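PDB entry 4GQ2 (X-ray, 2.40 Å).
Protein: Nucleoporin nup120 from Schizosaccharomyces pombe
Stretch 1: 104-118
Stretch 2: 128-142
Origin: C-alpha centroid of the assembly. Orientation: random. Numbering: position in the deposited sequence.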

ATOM      1  N   LYS A 104       4.123  26.363  -6.371  1.00 44.03           N
ATOM      2  CA  LYS A 104       3.943  27.127  -5.147  1.00 43.45           C
ATOM      3  C   LYS A 104       4.467  28.544  -5.376  1.00 47.47           C
ATOM      4  O   LYS A 104       5.650  28.740  -5.682  1.00 35.60           O
ATOM      5  CB  LYS A 104       4.663  26.456  -3.978  1.00 38.10           C
ATOM      6  CG  LYS A 104       4.712  27.288  -2.704  1.00 42.70           C
ATOM      7  CD  LYS A 104       5.411  26.560  -1.568  1.00 37.94           C
ATOM      8  CE  LYS A 104       4.694  25.269  -1.202  1.00 38.76           C
ATOM      9  NZ  LYS A 104       5.204  24.704   0.073  1.00 41.03           N
ATOM     10  N   ILE A 105       3.564  29.512  -5.229  1.00 41.89           N
ATOM     11  CA  ILE A 105       3.849  30.914  -5.487  1.00 39.08           C
ATOM     12  C   ILE A 105       3.889  31.649  -4.160  1.00 35.33           C
ATOM     13  O   ILE A 105       2.938  31.593  -3.387  1.00 47.10           O
ATOM     14  CB  ILE A 105       2.777  31.526  -6.415  1.00 38.00           C
ATOM     15  CG1 ILE A 105       2.779  30.788  -7.756  1.00 44.22           C
ATOM     16  CG2 ILE A 105       3.025  33.013  -6.629  1.00 37.24           C
ATOM     17  CD1 ILE A 105       1.563  31.005  -8.629  1.00 33.54           C
ATOM     18  N   HIS A 106       5.001  32.324  -3.893  1.00 42.01           N
ATOM     19  CA  HIS A 106       5.166  33.088  -2.656  1.00 42.78           C
ATOM     20  C   HIS A 106       4.889  34.537  -2.898  1.00 46.95           C
ATOM     21  O   HIS A 106       5.222  35.077  -3.962  1.00 44.95           O
ATOM     22  CB  HIS A 106       6.572  32.944  -2.090  1.00 40.00           C
ATOM     23  CG  HIS A 106       6.992  31.520  -1.847  1.00 45.57           C
ATOM     24  ND1 HIS A 106       6.903  30.937  -0.635  1.00 46.86           N
ATOM     25  CD2 HIS A 106       7.529  30.565  -2.709  1.00 43.01           C
ATOM     26  CE1 HIS A 106       7.358  29.672  -0.715  1.00 42.88           C
ATOM     27  NE2 HIS A 106       7.739  29.445  -1.987  1.00 49.32           N
ATOM     28  N   PHE A 107       4.277  35.165  -1.894  1.00 46.00           N
ATOM     29  CA  PHE A 107       3.876  36.563  -1.932  1.00 47.44           C
ATOM     30  C   PHE A 107       4.487  37.295  -0.743  1.00 49.07           C
ATOM     31  O   PHE A 107       4.805  36.659   0.265  1.00 51.07           O
ATOM     32  CB  PHE A 107       2.352  36.668  -1.868  1.00 47.84           C
ATOM     33  CG  PHE A 107       1.659  36.213  -3.117  1.00 45.86           C
ATOM     34  CD1 PHE A 107       1.374  34.865  -3.322  1.00 38.32           C
ATOM     35  CD2 PHE A 107       1.281  37.134  -4.091  1.00 42.83           C
ATOM     36  CE1 PHE A 107       0.730  34.449  -4.476  1.00 39.67           C
ATOM     37  CE2 PHE A 107       0.639  36.721  -5.251  1.00 36.12           C
ATOM     38  CZ  PHE A 107       0.364  35.378  -5.442  1.00 39.54           C
ATOM     39  N   PRO A 108       4.662  38.631  -0.858  1.00 55.29           N
ATOM     40  CA  PRO A 108       5.187  39.434   0.254  1.00 52.24           C
ATOM     41  C   PRO A 108       4.122  39.691   1.312  1.00 55.23           C
ATOM     42  O   PRO A 108       4.446  40.089   2.436  1.00 54.89           O
ATOM     43  CB  PRO A 108       5.585  40.761  -0.412  1.00 46.45           C
ATOM     44  CG  PRO A 108       5.405  40.577  -1.882  1.00 49.09           C
ATOM     45  CD  PRO A 108       4.431  39.455  -2.057  1.00 54.38           C
ATOM     46  N   SER A 109       2.864  39.469   0.935  1.00 56.33           N
ATOM     47  CA  SER A 109       1.718  39.597   1.830  1.00 53.57           C
ATOM     48  C   SER A 109       0.677  38.527   1.497  1.00 56.04           C
ATOM     49  O   SER A 109       0.600  38.079   0.351  1.00 49.42           O
ATOM     50  CB  SER A 109       1.109  40.990   1.685  1.00 47.18           C
ATOM     51  OG  SER A 109      -0.223  41.022   2.154  1.00 48.11           O
ATOM     52  N   ASN A 110      -0.121  38.134   2.493  1.00 44.75           N
ATOM     53  CA  ASN A 110      -1.149  37.107   2.324  1.00 41.79           C
ATOM     54  C   ASN A 110      -2.181  37.451   1.253  1.00 50.94           C
ATOM     55  O   ASN A 110      -2.746  38.541   1.265  1.00 51.63           O
ATOM     56  CB  ASN A 110      -1.870  36.830   3.656  1.00 41.24           C
ATOM     57  CG  ASN A 110      -1.132  35.826   4.535  1.00 44.69           C
ATOM     58  OD1 ASN A 110      -0.490  34.901   4.043  1.00 49.89           O
ATOM     59  ND2 ASN A 110      -1.233  36.002   5.846  1.00 43.74           N
ATOM     60  N   VAL A 111      -2.424  36.520   0.330  1.00 47.33           N
ATOM     61  CA  VAL A 111      -3.534  36.660  -0.606  1.00 48.01           C
ATOM     62  C   VAL A 111      -4.817  36.763   0.217  1.00 49.45           C
ATOM     63  O   VAL A 111      -5.002  36.021   1.178  1.00 54.11           O
ATOM     64  CB  VAL A 111      -3.624  35.474  -1.588  1.00 46.41           C
ATOM     65  CG1 VAL A 111      -4.763  35.680  -2.573  1.00 40.34           C
ATOM     66  CG2 VAL A 111      -2.311  35.294  -2.341  1.00 43.95           C
ATOM     67  N   MET A 112      -5.685  37.702  -0.140  1.00 46.37           N
ATOM     68  CA  MET A 112      -6.932  37.874   0.592  1.00 40.98           C
ATOM     69  C   MET A 112      -7.946  36.810   0.203  1.00 36.14           C
ATOM     70  O   MET A 112      -7.927  36.292  -0.919  1.00 35.09           O
ATOM     71  CB  MET A 112      -7.520  39.281   0.386  1.00 40.87           C
ATOM     72  CG  MET A 112      -8.156  39.522  -0.974  1.00 44.20           C
ATOM     73  SD  MET A 112      -9.176  41.010  -0.995  1.00 45.06           S
ATOM     74  CE  MET A 112     -10.143  40.763  -2.488  1.00 33.63           C
ATOM     75  N   LYS A 113      -8.819  36.490   1.150  1.00 33.80           N
ATOM     76  CA  LYS A 113      -9.954  35.619   0.923  1.00 38.43           C
ATOM     77  C   LYS A 113     -10.769  36.185  -0.244  1.00 42.56           C
ATOM     78  O   LYS A 113     -10.956  37.404  -0.353  1.00 49.90           O
ATOM     79  CB  LYS A 113     -10.782  35.540   2.213  1.00 44.54           C
ATOM     80  CG  LYS A 113     -12.126  34.846   2.094  1.00 55.62           C
ATOM     81  CD  LYS A 113     -12.057  33.374   2.464  1.00 68.07           C
ATOM     82  CE  LYS A 113     -13.451  32.777   2.625  1.00 56.49           C
ATOM     83  NZ  LYS A 113     -14.129  32.559   1.313  1.00 59.98           N
ATOM     84  N   ASP A 114     -11.216  35.303  -1.134  1.00 43.37           N
ATOM     85  CA  ASP A 114     -11.903  35.711  -2.366  1.00 49.53           C
ATOM     86  C   ASP A 114     -10.986  36.548  -3.253  1.00 52.77           C
ATOM     87  O   ASP A 114     -11.456  37.265  -4.139  1.00 43.48           O
ATOM     88  CB  ASP A 114     -13.191  36.482  -2.051  1.00 48.89           C
ATOM     89  CG  ASP A 114     -14.087  35.739  -1.092  1.00 47.54           C
ATOM     90  OD1 ASP A 114     -14.725  34.760  -1.514  1.00 56.62           O
ATOM     91  OD2 ASP A 114     -14.153  36.131   0.086  1.00 50.08           O
ATOM     92  N   GLY A 115      -9.679  36.442  -3.007  1.00 49.50           N
ATOM     93  CA  GLY A 115      -8.682  37.229  -3.719  1.00 43.20           C
ATOM     94  C   GLY A 115      -7.961  36.519  -4.850  1.00 44.18           C
ATOM     95  O   GLY A 115      -6.894  36.962  -5.267  1.00 53.36           O
ATOM     96  N   VAL A 116      -8.543  35.431  -5.355  1.00 36.75           N
ATOM     97  CA  VAL A 116      -7.960  34.689  -6.474  1.00 36.30           C
ATOM     98  C   VAL A 116      -9.020  34.507  -7.560  1.00 39.79           C
ATOM     99  O   VAL A 116     -10.111  34.014  -7.296  1.00 40.76           O
ATOM    100  CB  VAL A 116      -7.413  33.305  -6.034  1.00 38.72           C
ATOM    101  CG1 VAL A 116      -6.767  32.582  -7.206  1.00 37.86           C
ATOM    102  CG2 VAL A 116      -6.411  33.437  -4.892  1.00 33.27           C
ATOM    103  N   ALA A 117      -8.690  34.910  -8.781  1.00 36.67           N
ATOM    104  CA  ALA A 117      -9.613  34.818  -9.897  1.00 40.82           C
ATOM    105  C   ALA A 117      -8.868  34.343 -11.133  1.00 45.55           C
ATOM    106  O   ALA A 117      -7.720  34.724 -11.362  1.00 47.97           O
ATOM    107  CB  ALA A 117     -10.274  36.167 -10.150  1.00 42.80           C
ATOM    108  N   PHE A 118      -9.533  33.517 -11.928  1.00 47.88           N
ATOM    109  CA  PHE A 118      -8.921  32.894 -13.091  1.00 51.72           C
ATOM    110  C   PHE A 118      -9.570  33.351 -14.393  1.00 54.17           C
ATOM    111  O   PHE A 118     -10.758  33.687 -14.427  1.00 58.68           O
ATOM    112  CB  PHE A 118      -9.056  31.377 -12.988  1.00 57.13           C
ATOM    113  CG  PHE A 118      -8.045  30.725 -12.087  1.00 53.14           C
ATOM    114  CD1 PHE A 118      -8.126  30.859 -10.707  1.00 50.54           C
ATOM    115  CD2 PHE A 118      -7.029  29.938 -12.624  1.00 52.91           C
ATOM    116  CE1 PHE A 118      -7.196  30.243  -9.882  1.00 46.89           C
ATOM    117  CE2 PHE A 118      -6.098  29.316 -11.803  1.00 51.27           C
ATOM    118  CZ  PHE A 118      -6.182  29.473 -10.430  1.00 52.46           C
ATOM    119  N   ILE A 128      -4.630  32.536 -16.891  1.00 52.04           N
ATOM    120  CA  ILE A 128      -4.266  33.731 -16.137  1.00 49.69           C
ATOM    121  C   ILE A 128      -4.808  33.651 -14.710  1.00 49.67           C
ATOM    122  O   ILE A 128      -5.934  33.199 -14.495  1.00 51.10           O
ATOM    123  CB  ILE A 128      -4.799  34.998 -16.862  1.00 55.39           C
ATOM    124  CG1 ILE A 128      -3.765  35.523 -17.862  1.00 64.63           C
ATOM    125  CG2 ILE A 128      -5.177  36.105 -15.891  1.00 47.41           C
ATOM    126  CD1 ILE A 128      -3.770  34.821 -19.205  1.00 64.70           C
ATOM    127  N   ILE A 129      -3.999  34.068 -13.737  1.00 50.01           N
ATOM    128  CA  ILE A 129      -4.494  34.266 -12.375  1.00 44.81           C
ATOM    129  C   ILE A 129      -4.380  35.729 -11.937  1.00 47.89           C
ATOM    130  O   ILE A 129      -3.302  36.329 -12.005  1.00 52.19           O
ATOM    131  CB  ILE A 129      -3.755  33.395 -11.340  1.00 42.21           C
ATOM    132  CG1 ILE A 129      -3.737  31.934 -11.772  1.00 43.08           C
ATOM    133  CG2 ILE A 129      -4.409  33.529  -9.963  1.00 41.18           C
ATOM    134  CD1 ILE A 129      -2.666  31.128 -11.074  1.00 53.15           C
ATOM    135  N   TYR A 130      -5.506  36.286 -11.495  1.00 49.37           N
ATOM    136  CA  TYR A 130      -5.534  37.550 -10.771  1.00 45.88           C
ATOM    137  C   TYR A 130      -5.501  37.252  -9.277  1.00 43.12           C
ATOM    138  O   TYR A 130      -6.313  36.467  -8.782  1.00 49.19           O
ATOM    139  CB  TYR A 130      -6.818  38.322 -11.070  1.00 51.93           C
ATOM    140  CG  TYR A 130      -7.044  38.701 -12.514  1.00 48.93           C
ATOM    141  CD1 TYR A 130      -6.476  39.858 -13.053  1.00 48.94           C
ATOM    142  CD2 TYR A 130      -7.853  37.919 -13.334  1.00 48.24           C
ATOM    143  CE1 TYR A 130      -6.693  40.211 -14.378  1.00 54.66           C
ATOM    144  CE2 TYR A 130      -8.074  38.261 -14.661  1.00 50.15           C
ATOM    145  CZ  TYR A 130      -7.496  39.405 -15.177  1.00 56.09           C
ATOM    146  OH  TYR A 130      -7.725  39.743 -16.491  1.00 63.27           O
ATOM    147  N   ALA A 131      -4.572  37.885  -8.563  1.00 44.26           N
ATOM    148  CA  ALA A 131      -4.462  37.738  -7.115  1.00 43.11           C
ATOM    149  C   ALA A 131      -4.247  39.079  -6.425  1.00 51.20           C
ATOM    150  O   ALA A 131      -3.438  39.897  -6.871  1.00 48.68           O
ATOM    151  CB  ALA A 131      -3.339  36.777  -6.762  1.00 51.78           C
ATOM    152  N   ILE A 132      -4.989  39.297  -5.340  1.00 51.73           N
ATOM    153  CA  ILE A 132      -4.863  40.505  -4.528  1.00 37.26           C
ATOM    154  C   ILE A 132      -4.496  40.111  -3.107  1.00 43.43           C
ATOM    155  O   ILE A 132      -5.124  39.233  -2.496  1.00 52.31           O
ATOM    156  CB  ILE A 132      -6.163  41.352  -4.533  1.00 45.33           C
ATOM    157  CG1 ILE A 132      -6.443  41.902  -5.938  1.00 44.21           C
ATOM    158  CG2 ILE A 132      -6.063  42.496  -3.533  1.00 43.83           C
ATOM    159  CD1 ILE A 132      -7.879  42.321  -6.187  1.00 41.01           C
ATOM    160  N   THR A 133      -3.469  40.766  -2.586  1.00 40.65           N
ATOM    161  CA  THR A 133      -2.970  40.465  -1.262  1.00 41.00           C
ATOM    162  C   THR A 133      -3.541  41.454  -0.247  1.00 47.44           C
ATOM    163  O   THR A 133      -4.188  42.429  -0.626  1.00 46.57           O
ATOM    164  CB  THR A 133      -1.430  40.476  -1.250  1.00 42.97           C
ATOM    165  OG1 THR A 133      -0.955  41.767  -1.645  1.00 48.47           O
ATOM    166  CG2 THR A 133      -0.894  39.434  -2.223  1.00 32.76           C
ATOM    167  N   HIS A 134      -3.313  41.190   1.038  1.00 51.71           N
ATOM    168  CA  HIS A 134      -3.768  42.068   2.114  1.00 61.92           C
ATOM    169  C   HIS A 134      -3.107  43.426   2.028  1.00 69.24           C
ATOM    170  O   HIS A 134      -3.633  44.415   2.547  1.00 74.27           O
ATOM    171  CB  HIS A 134      -3.532  41.415   3.483  1.00 57.34           C
ATOM    172  CG  HIS A 134      -4.008  42.254   4.653  1.00 77.90           C
ATOM    173  ND1 HIS A 134      -3.177  43.042   5.366  1.00 85.39           N
ATOM    174  CD2 HIS A 134      -5.277  42.424   5.205  1.00 86.79           C
ATOM    175  CE1 HIS A 134      -3.873  43.674   6.330  1.00 80.30           C
ATOM    176  NE2 HIS A 134      -5.157  43.295   6.231  1.00 84.70           N
ATOM    177  N   ALA A 135      -1.957  43.483   1.357  1.00 56.55           N
ATOM    178  CA  ALA A 135      -1.230  44.736   1.147  1.00 59.51           C
ATOM    179  C   ALA A 135      -1.799  45.526  -0.019  1.00 55.51           C
ATOM    180  O   ALA A 135      -1.396  46.666  -0.256  1.00 57.24           O
ATOM    181  CB  ALA A 135       0.242  44.468   0.922  1.00 54.84           C
ATOM    182  N   ARG A 136      -2.729  44.901  -0.740  1.00 52.24           N
ATOM    183  CA  ARG A 136      -3.513  45.539  -1.809  1.00 56.77           C
ATOM    184  C   ARG A 136      -2.780  45.712  -3.127  1.00 55.78           C
ATOM    185  O   ARG A 136      -3.121  46.600  -3.910  1.00 53.31           O
ATOM    186  CB  ARG A 136      -4.133  46.868  -1.358  1.00 59.64           C
ATOM    187  CG  ARG A 136      -5.260  46.709  -0.360  1.00 53.85           C
ATOM    188  CD  ARG A 136      -5.801  48.059   0.055  1.00 55.45           C
ATOM    189  NE  ARG A 136      -6.434  48.001   1.367  1.00 66.82           N
ATOM    190  CZ  ARG A 136      -7.119  48.999   1.917  1.00 58.36           C
ATOM    191  NH1 ARG A 136      -7.277  50.144   1.263  1.00 55.63           N
ATOM    192  NH2 ARG A 136      -7.651  48.845   3.124  1.00 49.00           N
ATOM    193  N   VAL A 137      -1.795  44.848  -3.372  1.00 53.82           N
ATOM    194  CA  VAL A 137      -1.153  44.744  -4.685  1.00 48.39           C
ATOM    195  C   VAL A 137      -1.931  43.750  -5.559  1.00 45.76           C
ATOM    196  O   VAL A 137      -2.295  42.673  -5.099  1.00 59.85           O
ATOM    197  CB  VAL A 137       0.322  44.305  -4.561  1.00 45.16           C
ATOM    198  CG1 VAL A 137       0.985  44.253  -5.925  1.00 44.98           C
ATOM    199  CG2 VAL A 137       1.094  45.255  -3.652  1.00 45.42           C
ATOM    200  N   LEU A 138      -2.203  44.125  -6.808  1.00 43.70           N
ATOM    201  CA  LEU A 138      -2.845  43.228  -7.767  1.00 42.79           C
ATOM    202  C   LEU A 138      -1.792  42.539  -8.630  1.00 52.54           C
ATOM    203  O   LEU A 138      -0.966  43.194  -9.272  1.00 47.89           O
ATOM    204  CB  LEU A 138      -3.841  43.987  -8.653  1.00 42.55           C
ATOM    205  CG  LEU A 138      -4.328  43.288  -9.934  1.00 47.60           C
ATOM    206  CD1 LEU A 138      -5.280  42.131  -9.646  1.00 47.93           C
ATOM    207  CD2 LEU A 138      -4.993  44.285 -10.869  1.00 44.19           C
ATOM    208  N   TYR A 139      -1.829  41.211  -8.644  1.00 54.41           N
ATOM    209  CA  TYR A 139      -0.864  40.445  -9.406  1.00 38.82           C
ATOM    210  C   TYR A 139      -1.517  39.769 -10.585  1.00 43.93           C
ATOM    211  O   TYR A 139      -2.609  39.222 -10.468  1.00 45.65           O
ATOM    212  CB  TYR A 139      -0.180  39.416  -8.528  1.00 43.83           C
ATOM    213  CG  TYR A 139       0.638  40.002  -7.404  1.00 41.29           C
ATOM    214  CD1 TYR A 139       1.970  40.374  -7.604  1.00 39.36           C
ATOM    215  CD2 TYR A 139       0.089  40.164  -6.130  1.00 37.88           C
ATOM    216  CE1 TYR A 139       2.731  40.901  -6.566  1.00 39.07           C
ATOM    217  CE2 TYR A 139       0.844  40.682  -5.085  1.00 38.83           C
ATOM    218  CZ  TYR A 139       2.162  41.048  -5.306  1.00 39.13           C
ATOM    219  OH  TYR A 139       2.907  41.566  -4.266  1.00 54.37           O
ATOM    220  N   TYR A 140      -0.835  39.819 -11.724  1.00 45.10           N
ATOM    221  CA  TYR A 140      -1.344  39.249 -12.961  1.00 50.92           C
ATOM    222  C   TYR A 140      -0.385  38.147 -13.409  1.00 56.04           C
ATOM    223  O   TYR A 140       0.664  38.426 -14.011  1.00 45.94           O
ATOM    224  CB  TYR A 140      -1.486  40.350 -14.017  1.00 44.55           C
ATOM    225  CG  TYR A 140      -2.058  39.899 -15.339  1.00 41.28           C
ATOM    226  CD1 TYR A 140      -3.432  39.816 -15.538  1.00 42.23           C
ATOM    227  CD2 TYR A 140      -1.224  39.574 -16.399  1.00 43.27           C
ATOM    228  CE1 TYR A 140      -3.959  39.417 -16.756  1.00 40.62           C
ATOM    229  CE2 TYR A 140      -1.738  39.168 -17.621  1.00 39.20           C
ATOM    230  CZ  TYR A 140      -3.099  39.090 -17.796  1.00 48.42           C
ATOM    231  OH  TYR A 140      -3.586  38.682 -19.022  1.00 50.99           O
ATOM    232  N   ILE A 141      -0.752  36.904 -13.094  1.00 53.03           N
ATOM    233  CA  ILE A 141       0.134  35.748 -13.272  1.00 44.87           C
ATOM    234  C   ILE A 141      -0.264  34.882 -14.463  1.00 45.55           C
ATOM    235  O   ILE A 141      -1.394  34.388 -14.536  1.00 56.44           O
ATOM    236  CB  ILE A 141       0.196  34.878 -11.995  1.00 52.33           C
ATOM    237  CG1 ILE A 141       0.723  35.690 -10.809  1.00 46.48           C
ATOM    238  CG2 ILE A 141       1.084  33.657 -12.212  1.00 60.32           C
ATOM    239  CD1 ILE A 141       0.355  35.105  -9.459  1.00 49.02           C
ATOM    240  N   ARG A 142       0.672  34.709 -15.393  1.00 49.55           N
ATOM    241  CA  ARG A 142       0.467  33.841 -16.553  1.00 58.11           C
ATOM    242  C   ARG A 142       1.001  32.436 -16.283  1.00 54.89           C
ATOM    243  O   ARG A 142       2.172  32.264 -15.953  1.00 50.95           O
ATOM    244  CB  ARG A 142       1.144  34.414 -17.797  1.00 65.50           C
ATOM    245  CG  ARG A 142       0.338  35.452 -18.562  1.00 80.28           C
ATOM    246  CD  ARG A 142       0.906  35.591 -19.968  1.00 99.24           C
ATOM    247  NE  ARG A 142       0.627  36.881 -20.600  1.00 89.89           N
ATOM    248  CZ  ARG A 142       1.305  38.003 -20.368  1.00 82.73           C
ATOM    249  NH1 ARG A 142       2.302  38.025 -19.490  1.00 85.66           N
ATOM    250  NH2 ARG A 142       0.977  39.113 -21.009  1.00 77.02           N
TER

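Strand 128-133 pairs with strand 115-118 in antiparallel fashion, their N-to-C directions 164° apart, and five of the six hydrogen bonds between the stretches join backbone to backbone. A117 and Y130 form a hydrogen-bonded pair with both bonds in place: A117 N donates to Y130 O at 2.8 Å (159° at the hydrogen), and Y130 N to A117 O at 2.7 Å (157°). Two residues along each strand, I132 N donates to G115 O at 3.0 Å (158°).

I132 bonds to both end residues of the type II turn from M112 to G115: besides its N-to-G115 bond, its O accepts from M112 N at 2.9 Å, nearly linear at 173°. Before the turn, H134 N donates to N110 O at 2.7 Å (148°), an acceptor that T133 CA also approaches at 3.2 Å. The bond from A135 N to S109 OG, 3.1 Å long, is weak because its angle is only 127°.

V116 and A131 form a non-hydrogen-bonded pair; here V116 CA lies 3.3 Å from Y130 O, and A131 CA 3.2 Å from G115 O, as CA-H...O contacts.

Side chains add apolar packing. F107 turns its edge to the face of Y139 (centroids 5.2 Å apart, planes at 75°), while I129 CG1 sits over the F118 ring, 3.9 Å from its centroid.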